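Local coordinates for nitroreductase FRM2 (Saccharomyces cerevisiae, PDB 4URP), which reduces 4-nitroquinoline N-oxide to the amine through its hydroxylamino intermediate, using NADH and one FMN per subunit, and takes part in the oxidative stress response, at residues Val52-His63 against Ala90-Asp99. Sequence-based numbering, arbitrary orientation.
Sequences VNRAVIIVGDTH and AYGSVIFFTD
An antiparallel strand pair joins A55–V59, an outermost strand of the sheet within this chain, to G92–D99 in the central sheet of the FMN-dependent nitroreductase fold; beyond it, strand 164-172 bonds to 92-99. V56 with I95 and I58 with S93 are the hydrogen-bonded pairs, each closed by two backbone bonds; V56 N reaches I95 O at 2.9 Å, nearly straight. I57–V94, between them, and A55–F96 and V59–G92, at the two ends, are the non-hydrogen-bonded pairs. Beta-branched V56, I57, V94 and I95 suit the extended, buried backbone. I57 lays CG1 against V94 CG2 at 3.7 Å, on the face where helix 31-41 packs on A55 and I57 and helix 117-139 on F96. On the other face F97 brings its ring edge to V56 CB, CE2 lying 3.9 Å away, while I95 CD1 sits over one face of the ring. V56 and I58 also touch V188 and N190 of the second subunit.

Where strand 55-59 turns into helix 60-73, H63 swings back over the partner strand. Its CG stands anti to the backbone N (chi1 164°), which sets the ring over G92: the glycine CA makes a CH-pi contact 3.8 Å from the ring centroid. G92, without a side chain, lets the imidazole lie close over its CA and forms with Y91 a classic beta bulge facing F172. The edge of the imidazole meets S93 CB, and NE2 is bonded to C86 O; an alanine here would probably uncover G92 and leave that carbonyl without its imidazole donor.

At the far end R54, its chain bent at chi2 and chi3, carries its guanidinium to D99, at the N-cap of helix 100-109. D99 OD1 caps G101 N, while its OD2 forms a salt bridge with R54 NH1 at 2.7 Å, the two planes 59° apart.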
ATOM      1  N   VAL A  52      -9.147  -4.452   8.657  1.00 66.73           N
ATOM      2  CA  VAL A  52      -8.259  -5.366   9.363  1.00 59.84           C
ATOM      3  C   VAL A  52      -6.994  -4.709   9.903  1.00 64.32           C
ATOM      4  O   VAL A  52      -6.423  -5.174  10.884  1.00 69.57           O
ATOM      5  CB  VAL A  52      -7.847  -6.548   8.465  1.00 63.25           C
ATOM      6  CG1 VAL A  52      -9.046  -7.430   8.169  1.00 71.30           C
ATOM      7  CG2 VAL A  52      -7.209  -6.047   7.181  1.00 62.12           C
ATOM      8  N   ASN A  53      -6.551  -3.635   9.263  1.00 65.99           N
ATOM      9  CA  ASN A  53      -5.298  -3.010   9.660  1.00 63.13           C
ATOM     10  C   ASN A  53      -5.435  -2.066  10.847  1.00 54.75           C
ATOM     11  O   ASN A  53      -6.264  -1.155  10.842  1.00 52.48           O
ATOM     12  CB  ASN A  53      -4.637  -2.311   8.473  1.00 45.75           C
ATOM     13  CG  ASN A  53      -5.616  -1.518   7.646  1.00 51.89           C
ATOM     14  OD1 ASN A  53      -6.735  -1.238   8.077  1.00 74.42           O
ATOM     15  ND2 ASN A  53      -5.200  -1.150   6.442  1.00 58.43           N
ATOM     16  N   ARG A  54      -4.625  -2.307  11.870  1.00 55.82           N
ATOM     17  CA  ARG A  54      -4.536  -1.405  13.009  1.00 58.02           C
ATOM     18  C   ARG A  54      -3.094  -0.970  13.193  1.00 59.74           C
ATOM     19  O   ARG A  54      -2.235  -1.292  12.372  1.00 56.00           O
ATOM     20  CB  ARG A  54      -5.056  -2.074  14.284  1.00 62.07           C
ATOM     21  CG  ARG A  54      -5.028  -3.586  14.254  1.00 55.76           C
ATOM     22  CD  ARG A  54      -6.398  -4.146  13.927  1.00 62.12           C
ATOM     23  NE  ARG A  54      -7.455  -3.199  14.259  1.00 60.83           N
ATOM     24  CZ  ARG A  54      -8.751  -3.486  14.227  1.00 52.91           C
ATOM     25  NH1 ARG A  54      -9.163  -4.702  13.891  1.00 42.64           N
ATOM     26  NH2 ARG A  54      -9.636  -2.554  14.541  1.00 60.53           N
ATOM     27  N   ALA A  55      -2.831  -0.235  14.266  1.00 58.65           N
ATOM     28  CA  ALA A  55      -1.480   0.236  14.537  1.00 57.46           C
ATOM     29  C   ALA A  55      -1.259   0.553  16.010  1.00 66.13           C
ATOM     30  O   ALA A  55      -2.202   0.775  16.762  1.00 72.67           O
ATOM     31  CB  ALA A  55      -1.157   1.448  13.683  1.00 52.10           C
ATOM     32  N   VAL A  56       0.006   0.558  16.407  1.00 64.81           N
ATOM     33  CA  VAL A  56       0.411   0.948  17.749  1.00 63.24           C
ATOM     34  C   VAL A  56       1.673   1.787  17.667  1.00 61.78           C
ATOM     35  O   VAL A  56       2.650   1.393  17.040  1.00 69.36           O
ATOM     36  CB  VAL A  56       0.664  -0.277  18.650  1.00 55.14           C
ATOM     37  CG1 VAL A  56       1.675   0.052  19.733  1.00 49.66           C
ATOM     38  CG2 VAL A  56      -0.644  -0.762  19.261  1.00 58.71           C
ATOM     39  N   ILE A  57       1.636   2.965  18.276  1.00 59.96           N
ATOM     40  CA  ILE A  57       2.814   3.811  18.363  1.00 59.24           C
ATOM     41  C   ILE A  57       3.467   3.617  19.715  1.00 62.98           C
ATOM     42  O   ILE A  57       2.794   3.615  20.739  1.00 70.28           O
ATOM     43  CB  ILE A  57       2.454   5.293  18.181  1.00 58.22           C
ATOM     44  CG1 ILE A  57       2.127   5.573  16.713  1.00 65.62           C
ATOM     45  CG2 ILE A  57       3.598   6.188  18.647  1.00 56.78           C
ATOM     46  CD1 ILE A  57       1.941   7.034  16.410  1.00 79.61           C
ATOM     47  N   ILE A  58       4.779   3.435  19.719  1.00 65.64           N
ATOM     48  CA  ILE A  58       5.490   3.232  20.967  1.00 62.88           C
ATOM     49  C   ILE A  58       6.643   4.223  21.088  1.00 64.93           C
ATOM     50  O   ILE A  58       7.259   4.601  20.092  1.00 60.30           O
ATOM     51  CB  ILE A  58       5.973   1.772  21.100  1.00 61.54           C
ATOM     52  CG1 ILE A  58       5.954   1.337  22.566  1.00 74.30           C
ATOM     53  CG2 ILE A  58       7.339   1.577  20.457  1.00 57.29           C
ATOM     54  CD1 ILE A  58       6.124  -0.148  22.755  1.00 66.21           C
ATOM     55  N   VAL A  59       6.904   4.669  22.312  1.00 72.92           N
ATOM     56  CA  VAL A  59       7.918   5.686  22.560  1.00 64.27           C
ATOM     57  C   VAL A  59       8.600   5.497  23.910  1.00 69.12           C
ATOM     58  O   VAL A  59       8.237   4.616  24.687  1.00 78.03           O
ATOM     59  CB  VAL A  59       7.315   7.104  22.527  1.00 62.00           C
ATOM     60  CG1 VAL A  59       7.225   7.622  21.096  1.00 61.80           C
ATOM     61  CG2 VAL A  59       5.953   7.118  23.204  1.00 76.06           C
ATOM     62  N   GLY A  60       9.592   6.340  24.174  1.00 66.63           N
ATOM     63  CA  GLY A  60      10.274   6.365  25.453  1.00 78.58           C
ATOM     64  C   GLY A  60      10.989   5.077  25.796  1.00 74.68           C
ATOM     65  O   GLY A  60      11.652   4.475  24.956  1.00 64.32           O
ATOM     66  N   ASP A  61      10.851   4.655  27.047  1.00 73.97           N
ATOM     67  CA  ASP A  61      11.487   3.430  27.522  1.00 84.70           C
ATOM     68  C   ASP A  61      10.685   2.195  27.143  1.00 78.88           C
ATOM     69  O   ASP A  61      11.061   1.078  27.490  1.00 70.36           O
ATOM     70  CB  ASP A  61      11.684   3.483  29.039  1.00 83.25           C
ATOM     71  CG  ASP A  61      12.890   4.301  29.438  1.00 80.14           C
ATOM     72  OD1 ASP A  61      12.794   5.546  29.442  1.00 86.45           O
ATOM     73  OD2 ASP A  61      13.938   3.697  29.746  1.00 72.35           O
ATOM     74  N   THR A  62       9.576   2.400  26.441  1.00 82.60           N
ATOM     75  CA  THR A  62       8.798   1.289  25.919  1.00 77.22           C
ATOM     76  C   THR A  62       9.263   1.013  24.498  1.00 73.84           C
ATOM     77  O   THR A  62       9.139  -0.104  23.997  1.00 68.75           O
ATOM     78  CB  THR A  62       7.297   1.602  25.914  1.00 67.67           C
ATOM     79  OG1 THR A  62       7.037   2.728  26.760  1.00 85.70           O
ATOM     80  CG2 THR A  62       6.504   0.401  26.413  1.00 62.86           C
ATOM     81  N   HIS A  63       9.801   2.046  23.860  1.00 69.16           N
ATOM     82  CA  HIS A  63      10.392   1.920  22.538  1.00 63.26           C
ATOM     83  C   HIS A  63      11.746   1.241  22.652  1.00 69.31           C
ATOM     84  O   HIS A  63      12.044   0.294  21.927  1.00 62.17           O
ATOM     85  CB  HIS A  63      10.565   3.303  21.918  1.00 61.03           C
ATOM     86  CG  HIS A  63      11.489   3.329  20.740  1.00 57.36           C
ATOM     87  ND1 HIS A  63      11.063   3.076  19.456  1.00 53.67           N
ATOM     88  CD2 HIS A  63      12.818   3.573  20.652  1.00 54.76           C
ATOM     89  CE1 HIS A  63      12.088   3.167  18.624  1.00 56.69           C
ATOM     90  NE2 HIS A  63      13.167   3.468  19.334  1.00 51.60           N
ATOM     91  N   ALA A  90      16.173   7.003  17.990  1.00 70.97           N
ATOM     92  CA  ALA A  90      14.818   7.325  17.566  1.00 63.27           C
ATOM     93  C   ALA A  90      13.945   7.803  18.717  1.00 65.67           C
ATOM     94  O   ALA A  90      14.131   7.401  19.865  1.00 78.17           O
ATOM     95  CB  ALA A  90      14.185   6.129  16.891  1.00 49.73           C
ATOM     96  N   TYR A  91      12.989   8.666  18.398  1.00 59.28           N
ATOM     97  CA  TYR A  91      12.046   9.157  19.392  1.00 65.80           C
ATOM     98  C   TYR A  91      11.050   8.059  19.722  1.00 61.78           C
ATOM     99  O   TYR A  91      10.598   7.938  20.857  1.00 65.15           O
ATOM    100  CB  TYR A  91      11.320  10.399  18.874  1.00 66.68           C
ATOM    101  CG  TYR A  91      10.593  11.182  19.947  1.00 65.02           C
ATOM    102  CD1 TYR A  91      11.272  12.086  20.753  1.00 67.20           C
ATOM    103  CD2 TYR A  91       9.227  11.028  20.143  1.00 62.90           C
ATOM    104  CE1 TYR A  91      10.612  12.809  21.733  1.00 68.47           C
ATOM    105  CE2 TYR A  91       8.558  11.747  21.121  1.00 66.68           C
ATOM    106  CZ  TYR A  91       9.256  12.636  21.912  1.00 77.87           C
ATOM    107  OH  TYR A  91       8.600  13.356  22.886  1.00 74.27           O
ATOM    108  N   GLY A  92      10.722   7.253  18.720  1.00 58.86           N
ATOM    109  CA  GLY A  92       9.804   6.146  18.897  1.00 52.73           C
ATOM    110  C   GLY A  92       9.629   5.377  17.605  1.00 52.28           C
ATOM    111  O   GLY A  92      10.434   5.505  16.686  1.00 54.63           O
ATOM    112  N   SER A  93       8.575   4.574  17.530  1.00 58.88           N
ATOM    113  CA  SER A  93       8.310   3.805  16.325  1.00 60.22           C
ATOM    114  C   SER A  93       6.835   3.480  16.173  1.00 60.74           C
ATOM    115  O   SER A  93       6.169   3.086  17.128  1.00 62.19           O
ATOM    116  CB  SER A  93       9.124   2.510  16.321  1.00 54.10           C
ATOM    117  OG  SER A  93       8.589   1.572  17.240  1.00 53.80           O
ATOM    118  N   VAL A  94       6.331   3.651  14.959  1.00 57.91           N
ATOM    119  CA  VAL A  94       4.979   3.245  14.628  1.00 53.98           C
ATOM    120  C   VAL A  94       5.018   1.832  14.083  1.00 49.82           C
ATOM    121  O   VAL A  94       5.763   1.539  13.155  1.00 47.73           O
ATOM    122  CB  VAL A  94       4.364   4.156  13.552  1.00 54.86           C
ATOM    123  CG1 VAL A  94       2.893   3.820  13.360  1.00 51.66           C
ATOM    124  CG2 VAL A  94       4.544   5.611  13.927  1.00 51.19           C
ATOM    125  N   ILE A  95       4.216   0.956  14.668  1.00 49.51           N
ATOM    126  CA  ILE A  95       4.146  -0.417  14.198  1.00 57.01           C
ATOM    127  C   ILE A  95       2.738  -0.760  13.708  1.00 56.32           C
ATOM    128  O   ILE A  95       1.742  -0.423  14.346  1.00 62.20           O
ATOM    129  CB  ILE A  95       4.657  -1.404  15.275  1.00 46.70           C
ATOM    130  CG1 ILE A  95       3.688  -2.567  15.470  1.00 53.92           C
ATOM    131  CG2 ILE A  95       4.915  -0.687  16.586  1.00 34.27           C
ATOM    132  CD1 ILE A  95       3.992  -3.749  14.599  1.00 60.29           C
ATOM    133  N   PHE A  96       2.667  -1.413  12.552  1.00 46.19           N
ATOM    134  CA  PHE A  96       1.393  -1.698  11.900  1.00 49.18           C
ATOM    135  C   PHE A  96       1.024  -3.170  11.994  1.00 52.69           C
ATOM    136  O   PHE A  96       1.888  -4.046  11.982  1.00 51.17           O
ATOM    137  CB  PHE A  96       1.444  -1.274  10.431  1.00 58.26           C
ATOM    138  CG  PHE A  96       1.713   0.185  10.235  1.00 56.64           C
ATOM    139  CD1 PHE A  96       0.694   1.104  10.358  1.00 65.14           C
ATOM    140  CD2 PHE A  96       2.982   0.633   9.921  1.00 56.23           C
ATOM    141  CE1 PHE A  96       0.931   2.441  10.176  1.00 64.39           C
ATOM    142  CE2 PHE A  96       3.225   1.973   9.737  1.00 61.17           C
ATOM    143  CZ  PHE A  96       2.197   2.880   9.866  1.00 54.77           C
ATOM    144  N   PHE A  97      -0.275  -3.429  12.080  1.00 57.05           N
ATOM    145  CA  PHE A  97      -0.792  -4.785  12.169  1.00 55.21           C
ATOM    146  C   PHE A  97      -1.860  -5.041  11.115  1.00 56.80           C
ATOM    147  O   PHE A  97      -2.240  -4.150  10.359  1.00 54.20           O
ATOM    148  CB  PHE A  97      -1.429  -5.027  13.539  1.00 56.56           C
ATOM    149  CG  PHE A  97      -0.493  -4.855  14.694  1.00 57.87           C
ATOM    150  CD1 PHE A  97       0.295  -5.906  15.120  1.00 54.92           C
ATOM    151  CD2 PHE A  97      -0.425  -3.653  15.371  1.00 57.98           C
ATOM    152  CE1 PHE A  97       1.142  -5.758  16.187  1.00 51.25           C
ATOM    153  CE2 PHE A  97       0.423  -3.498  16.442  1.00 56.55           C
ATOM    154  CZ  PHE A  97       1.209  -4.555  16.852  1.00 52.30           C
ATOM    155  N   THR A  98      -2.337  -6.280  11.085  1.00 57.51           N
ATOM    156  CA  THR A  98      -3.532  -6.641  10.338  1.00 56.68           C
ATOM    157  C   THR A  98      -4.337  -7.637  11.150  1.00 56.29           C
ATOM    158  O   THR A  98      -3.884  -8.751  11.401  1.00 59.36           O
ATOM    159  CB  THR A  98      -3.210  -7.284   8.983  1.00 59.45           C
ATOM    160  OG1 THR A  98      -1.952  -7.964   9.060  1.00 56.92           O
ATOM    161  CG2 THR A  98      -3.151  -6.228   7.891  1.00 53.63           C
ATOM    162  N   ASP A  99      -5.532  -7.234  11.561  1.00 50.74           N
ATOM    163  CA  ASP A  99      -6.409  -8.115  12.319  1.00 52.19           C
ATOM    164  C   ASP A  99      -6.758  -9.338  11.485  1.00 60.48           C
ATOM    165  O   ASP A  99      -7.528  -9.256  10.532  1.00 57.64           O
ATOM    166  CB  ASP A  99      -7.679  -7.374  12.739  1.00 53.59           C
ATOM    167  CG  ASP A  99      -8.365  -8.013  13.924  1.00 63.41           C
ATOM    168  OD1 ASP A  99      -8.158  -9.222  14.161  1.00 57.56           O
ATOM    169  OD2 ASP A  99      -9.113  -7.303  14.628  1.00 66.69           O
TER